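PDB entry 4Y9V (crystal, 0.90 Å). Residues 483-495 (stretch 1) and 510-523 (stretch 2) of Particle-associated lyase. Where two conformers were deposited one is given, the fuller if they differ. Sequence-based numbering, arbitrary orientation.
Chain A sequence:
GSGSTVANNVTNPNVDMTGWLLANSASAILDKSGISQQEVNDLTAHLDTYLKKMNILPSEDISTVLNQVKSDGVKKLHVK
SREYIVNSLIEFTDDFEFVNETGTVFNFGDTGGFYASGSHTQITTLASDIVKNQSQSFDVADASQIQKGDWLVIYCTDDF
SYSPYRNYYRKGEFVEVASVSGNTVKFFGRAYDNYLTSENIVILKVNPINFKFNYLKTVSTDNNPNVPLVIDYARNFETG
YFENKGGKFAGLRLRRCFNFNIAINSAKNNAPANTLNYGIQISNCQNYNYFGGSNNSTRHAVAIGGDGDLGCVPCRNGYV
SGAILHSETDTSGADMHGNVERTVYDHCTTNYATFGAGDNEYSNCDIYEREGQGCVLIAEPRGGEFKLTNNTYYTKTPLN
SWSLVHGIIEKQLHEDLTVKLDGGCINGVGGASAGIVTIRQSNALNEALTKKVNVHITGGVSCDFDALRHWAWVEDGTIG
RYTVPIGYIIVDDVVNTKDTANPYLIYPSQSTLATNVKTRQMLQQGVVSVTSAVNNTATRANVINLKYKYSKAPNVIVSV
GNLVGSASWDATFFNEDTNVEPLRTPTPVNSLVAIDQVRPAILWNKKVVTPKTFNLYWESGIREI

Stretch 1, residues 483-495: TVPIGYIIVDDVV
Stretch 2 510-523: QSTLATNVKTRQML

The two stretches run side by side in the same direction, burying 866 Å² between them, and segments 488–491 and 518–523 form parallel β-strands whose axes diverge by 6° and approach to 4.7 Å. Residues 488–491 and 518–521 are extended (phi -115 to -145, psi 84 to 157). The register pairs Tyr488 (chi1 p) with Lys518, Ile489 with Thr519, Ile490 with Arg520 and Val491 with Gln521, at CA–CA distances of 4.8, 4.8, 4.5 and 5.1 Å. Donors alternate between the strands: weakly Lys518 N to Gly487 O (3.3 Å), then Ile489 N to Lys518 O (3.1 Å), Arg520 N to Ile489 O (3.1 Å), Val491 N to Arg520 O (2.8 Å) and Met522 N to Val491 O (2.9 Å). Ile489 and Val491 thus each use N and O to bond the residues on either side of their register partner, while Thr519 and Gln521 make no backbone bond to stretch 1. CA-H...O contacts reinforce the ladder, including Tyr488 CA to Lys518 O and Thr519 CA to Ile489 O, both 3.0 Å.

Met522 covers the most surface. With phi/psi of -47/134 and chi angles t, t and p, its side chain reaches the loop that follows Val491, with Met522 CG 3.4 Å from Asp492 O. Its SD accepts a weak hydrogen bond from Val494 N (3.6 Å, 173°), while CE meets Val494 CG2 (m rotamer) at 4.0 Å. Water 3 donates to Asp492 O (2.9 Å) and accepts from Leu523 N (3.1 Å).

Arg520, next in covered area, is extended (chi1 m, chi2 to chi4 t) and shares a sheet face with Ile490 (m, t); its CB is 4.0 Å from Ile490 CG1. A water modelled at two alternative positions, waters 4 and 5, bridges Arg520 NH1 (2.7 and 3.3 Å) and Asp492 OD2 (2.8 and 2.6 Å; Asp492 chi1 p). On the other face, Ile489 (m, t) places CB 4.4 Å from CG2 of Thr519 (p).

Before the strands, Thr483 (m) is the third most covered residue. Its OG1 accepts from Gln510 NE2 (2.9 Å), and Val484 N donates to OG of Ser511 (m) at 2.8 Å. Residues 510–512 have helical phi/psi without the regular bonds. Water 1 bridges two carbonyls that both need a donor, Val484 O (2.7 Å) and Ser511 O (2.8 Å). Ile486 (m, t; phi/psi -127/130) points toward the second stretch, its CD1 4.0 Å from Thr512 CG2 and its CG2 3.8 Å from CG1 of Val517 (t). The chain turns a corner at Gly487 (-79/-66), while a type I turn from Ala514 to Val517, closed by Val517 N to Ala514 O (3.1 Å), leads into the second strand. Water 2 joins Gly487 O (2.7 Å) to Asn516 O (2.6 Å).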

# COMPACT_ATOMS: atom_id res chain seq x y z
N THR A 483 -35.45 -5.47 14.22
CA THR A 483 -34.13 -4.95 14.57
C THR A 483 -33.12 -5.60 13.65
O THR A 483 -33.10 -6.83 13.50
CB THR A 483 -33.83 -5.28 16.04
OG1 THR A 483 -34.73 -4.49 16.83
CG2 THR A 483 -32.42 -4.94 16.40
N VAL A 484 -32.26 -4.78 13.03
CA VAL A 484 -31.08 -5.31 12.34
C VAL A 484 -30.04 -5.56 13.42
O VAL A 484 -29.64 -4.61 14.09
CB VAL A 484 -30.55 -4.33 11.29
CG1 VAL A 484 -29.27 -4.86 10.70
CG2 VAL A 484 -31.62 -4.10 10.20
N PRO A 485 -29.60 -6.80 13.66
CA PRO A 485 -28.59 -7.02 14.71
C PRO A 485 -27.33 -6.29 14.37
O PRO A 485 -26.84 -6.34 13.24
CB PRO A 485 -28.38 -8.54 14.66
CG PRO A 485 -29.64 -9.11 14.03
CD PRO A 485 -29.98 -8.07 12.98
N ILE A 486 -26.74 -5.61 15.39
CA ILE A 486 -25.51 -4.87 15.28
C ILE A 486 -24.60 -5.37 16.37
O ILE A 486 -24.99 -5.39 17.54
CB ILE A 486 -25.75 -3.34 15.39
CG1 ILE A 486 -26.60 -2.84 14.21
CG2 ILE A 486 -24.45 -2.59 15.54
CD1 ILE A 486 -27.19 -1.49 14.45
N GLY A 487 -23.35 -5.71 16.02
CA GLY A 487 -22.37 -6.06 17.03
C GLY A 487 -21.80 -4.82 17.67
O GLY A 487 -22.00 -4.51 18.84
N TYR A 488 -21.08 -4.05 16.84
CA TYR A 488 -20.52 -2.80 17.30
C TYR A 488 -20.54 -1.77 16.19
O TYR A 488 -20.46 -2.07 15.00
CB TYR A 488 -19.07 -2.97 17.83
CG TYR A 488 -18.09 -3.51 16.83
CD1 TYR A 488 -17.94 -4.88 16.62
CD2 TYR A 488 -17.31 -2.66 16.07
CE1 TYR A 488 -17.07 -5.39 15.71
CE2 TYR A 488 -16.39 -3.16 15.15
CZ TYR A 488 -16.27 -4.51 14.98
OH TYR A 488 -15.38 -5.05 14.08
N ILE A 489 -20.61 -0.50 16.63
CA ILE A 489 -20.35 0.64 15.77
C ILE A 489 -19.33 1.53 16.48
O ILE A 489 -19.56 1.97 17.60
CB ILE A 489 -21.60 1.43 15.37
CG1 ILE A 489 -22.60 0.54 14.61
CG2 ILE A 489 -21.20 2.67 14.57
CD1 ILE A 489 -23.94 1.18 14.34
N ILE A 490 -18.19 1.75 15.81
CA ILE A 490 -17.16 2.63 16.30
C ILE A 490 -17.05 3.81 15.34
O ILE A 490 -16.88 3.60 14.14
CB ILE A 490 -15.81 1.88 16.37
CG1 ILE A 490 -15.88 0.77 17.42
CG2 ILE A 490 -14.65 2.83 16.60
CD1 ILE A 490 -14.68 -0.18 17.37
N VAL A 491 -17.19 5.03 15.86
CA VAL A 491 -16.95 6.27 15.10
C VAL A 491 -16.12 7.12 16.04
O VAL A 491 -16.66 7.93 16.79
CB VAL A 491 -18.23 6.95 14.64
CG1 VAL A 491 -17.88 8.17 13.79
CG2 VAL A 491 -19.15 6.00 13.86
N ASP A 492 -14.79 6.89 16.04
CA ASP A 492 -13.94 7.37 17.13
C ASP A 492 -12.92 8.45 16.73
O ASP A 492 -12.34 9.05 17.64
CB ASP A 492 -13.25 6.23 17.84
CG ASP A 492 -12.26 5.49 16.98
OD1 ASP A 492 -12.21 5.71 15.79
OD2 ASP A 492 -11.52 4.63 17.57
N ASP A 493 -12.70 8.68 15.45
CA ASP A 493 -11.63 9.57 15.01
C ASP A 493 -11.97 10.03 13.58
O ASP A 493 -11.52 9.47 12.61
CB ASP A 493 -10.28 8.90 15.06
CG ASP A 493 -9.12 9.80 14.70
OD1 ASP A 493 -9.31 11.04 14.49
OD2 ASP A 493 -7.98 9.25 14.62
N VAL A 494 -12.82 11.06 13.53
CA VAL A 494 -13.29 11.68 12.31
C VAL A 494 -13.14 13.19 12.48
O VAL A 494 -13.12 13.68 13.62
CB VAL A 494 -14.77 11.32 12.00
CG1 VAL A 494 -14.95 9.81 11.90
CG2 VAL A 494 -15.74 11.92 13.00
N VAL A 495 -13.09 13.90 11.35
CA VAL A 495 -12.90 15.34 11.32
C VAL A 495 -13.93 15.96 10.37
O VAL A 495 -13.88 15.73 9.17
CB VAL A 495 -11.46 15.71 10.89
CG1 VAL A 495 -11.26 17.22 11.02
CG2 VAL A 495 -10.40 14.92 11.66
N GLN A 510 -34.17 2.47 16.32
CA GLN A 510 -34.34 1.19 17.02
C GLN A 510 -33.09 0.31 16.96
O GLN A 510 -32.65 -0.22 17.99
CB GLN A 510 -35.55 0.45 16.46
CG GLN A 510 -35.74 -0.91 17.10
CD GLN A 510 -37.08 -1.54 16.78
OE1 GLN A 510 -38.10 -0.87 16.84
NE2 GLN A 510 -37.09 -2.83 16.45
N SER A 511 -32.57 0.08 15.76
CA SER A 511 -31.47 -0.89 15.69
C SER A 511 -30.20 -0.38 16.33
O SER A 511 -29.48 -1.16 16.98
CB SER A 511 -31.19 -1.31 14.23
OG SER A 511 -32.31 -2.02 13.69
N THR A 512 -29.86 0.90 16.16
CA THR A 512 -28.63 1.41 16.74
C THR A 512 -28.73 1.60 18.27
O THR A 512 -27.67 1.74 18.92
CB THR A 512 -28.15 2.70 16.08
OG1 THR A 512 -29.19 3.67 16.22
CG2 THR A 512 -27.79 2.50 14.62
N LEU A 513 -29.94 1.59 18.83
CA LEU A 513 -30.16 1.76 20.26
C LEU A 513 -30.53 0.46 20.95
O LEU A 513 -30.81 0.45 22.17
CB LEU A 513 -31.25 2.81 20.47
CG LEU A 513 -30.91 4.23 20.01
CD1 LEU A 513 -32.11 5.12 20.12
CD2 LEU A 513 -29.73 4.74 20.79
N ALA A 514 -30.55 -0.66 20.25
CA ALA A 514 -30.98 -1.91 20.87
C ALA A 514 -30.03 -2.33 21.96
O ALA A 514 -28.85 -1.99 21.96
CB ALA A 514 -31.11 -2.99 19.78
N THR A 515 -30.59 -3.09 22.90
CA THR A 515 -29.92 -3.45 24.14
C THR A 515 -28.50 -3.94 23.99
O THR A 515 -27.53 -3.55 24.64
CB THR A 515 -30.76 -4.50 24.90
OG1 THR A 515 -32.06 -4.03 25.10
CG2 THR A 515 -30.16 -4.61 26.29
N ASN A 516 -28.33 -4.88 23.05
CA ASN A 516 -26.97 -5.45 23.06
C ASN A 516 -25.91 -4.75 22.24
O ASN A 516 -24.80 -5.24 22.17
CB ASN A 516 -27.12 -6.92 22.68
CG ASN A 516 -27.83 -7.67 23.83
OD1 ASN A 516 -27.51 -7.55 25.04
ND2 ASN A 516 -28.79 -8.45 23.36
N VAL A 517 -26.27 -3.64 21.61
CA VAL A 517 -25.36 -2.93 20.71
C VAL A 517 -24.30 -2.20 21.51
O VAL A 517 -24.62 -1.55 22.50
CB VAL A 517 -26.15 -1.93 19.85
CG1 VAL A 517 -25.23 -1.11 18.98
CG2 VAL A 517 -27.19 -2.68 19.01
N LYS A 518 -23.05 -2.30 21.08
CA LYS A 518 -21.95 -1.62 21.76
C LYS A 518 -21.30 -0.64 20.79
O LYS A 518 -21.07 -0.95 19.63
CB LYS A 518 -20.98 -2.64 22.31
CG LYS A 518 -21.65 -3.51 23.39
CD LYS A 518 -20.82 -4.67 23.87
CE LYS A 518 -21.50 -5.28 25.09
NZ LYS A 518 -22.89 -5.79 24.83
N THR A 519 -20.97 0.54 21.31
CA THR A 519 -20.40 1.59 20.49
C THR A 519 -19.19 2.21 21.13
O THR A 519 -19.01 2.21 22.34
CB THR A 519 -21.43 2.67 20.15
OG1 THR A 519 -21.68 3.50 21.26
CG2 THR A 519 -22.69 2.09 19.55
N ARG A 520 -18.34 2.82 20.27
CA ARG A 520 -17.37 3.81 20.68
C ARG A 520 -17.68 5.04 19.87
O ARG A 520 -17.78 4.97 18.64
CB ARG A 520 -15.93 3.37 20.46
CG ARG A 520 -15.45 2.21 21.24
CD ARG A 520 -14.03 1.82 20.90
NE ARG A 520 -13.60 0.69 21.69
CZ ARG A 520 -12.43 0.05 21.57
NH1 ARG A 520 -11.59 0.46 20.70
NH2 ARG A 520 -12.18 -1.02 22.30
N GLN A 521 -17.87 6.18 20.54
CA GLN A 521 -18.22 7.42 19.90
C GLN A 521 -17.25 8.49 20.36
O GLN A 521 -17.01 8.65 21.56
CB GLN A 521 -19.69 7.81 20.19
CG GLN A 521 -20.64 6.70 19.76
CD GLN A 521 -22.11 7.02 19.92
OE1 GLN A 521 -22.58 8.10 19.54
NE2 GLN A 521 -22.85 6.08 20.47
N MET A 522 -16.70 9.21 19.38
CA MET A 522 -15.58 10.13 19.54
C MET A 522 -15.75 11.06 20.73
O MET A 522 -16.79 11.69 20.91
CB MET A 522 -15.41 10.96 18.26
CG MET A 522 -14.15 11.81 18.28
SD MET A 522 -13.72 12.53 16.68
CE MET A 522 -15.08 13.69 16.47
N LEU A 523 -14.68 11.17 21.50
CA LEU A 523 -14.65 12.09 22.63
C LEU A 523 -14.65 13.53 22.12
O LEU A 523 -14.15 13.87 21.06
CB LEU A 523 -13.49 11.83 23.60
CG LEU A 523 -13.61 10.68 24.68
CD1 LEU A 523 -14.32 10.97 26.02
CD2 LEU A 523 -14.22 9.41 24.06
O HOH W 1 -29.18 -3.97 16.72
O HOH W 2 -23.09 -6.36 20.49
O HOH W 3 -12.61 9.01 20.56
O HOH W 4 -10.94 2.81 19.65
O HOH W 5 -10.97 3.54 19.86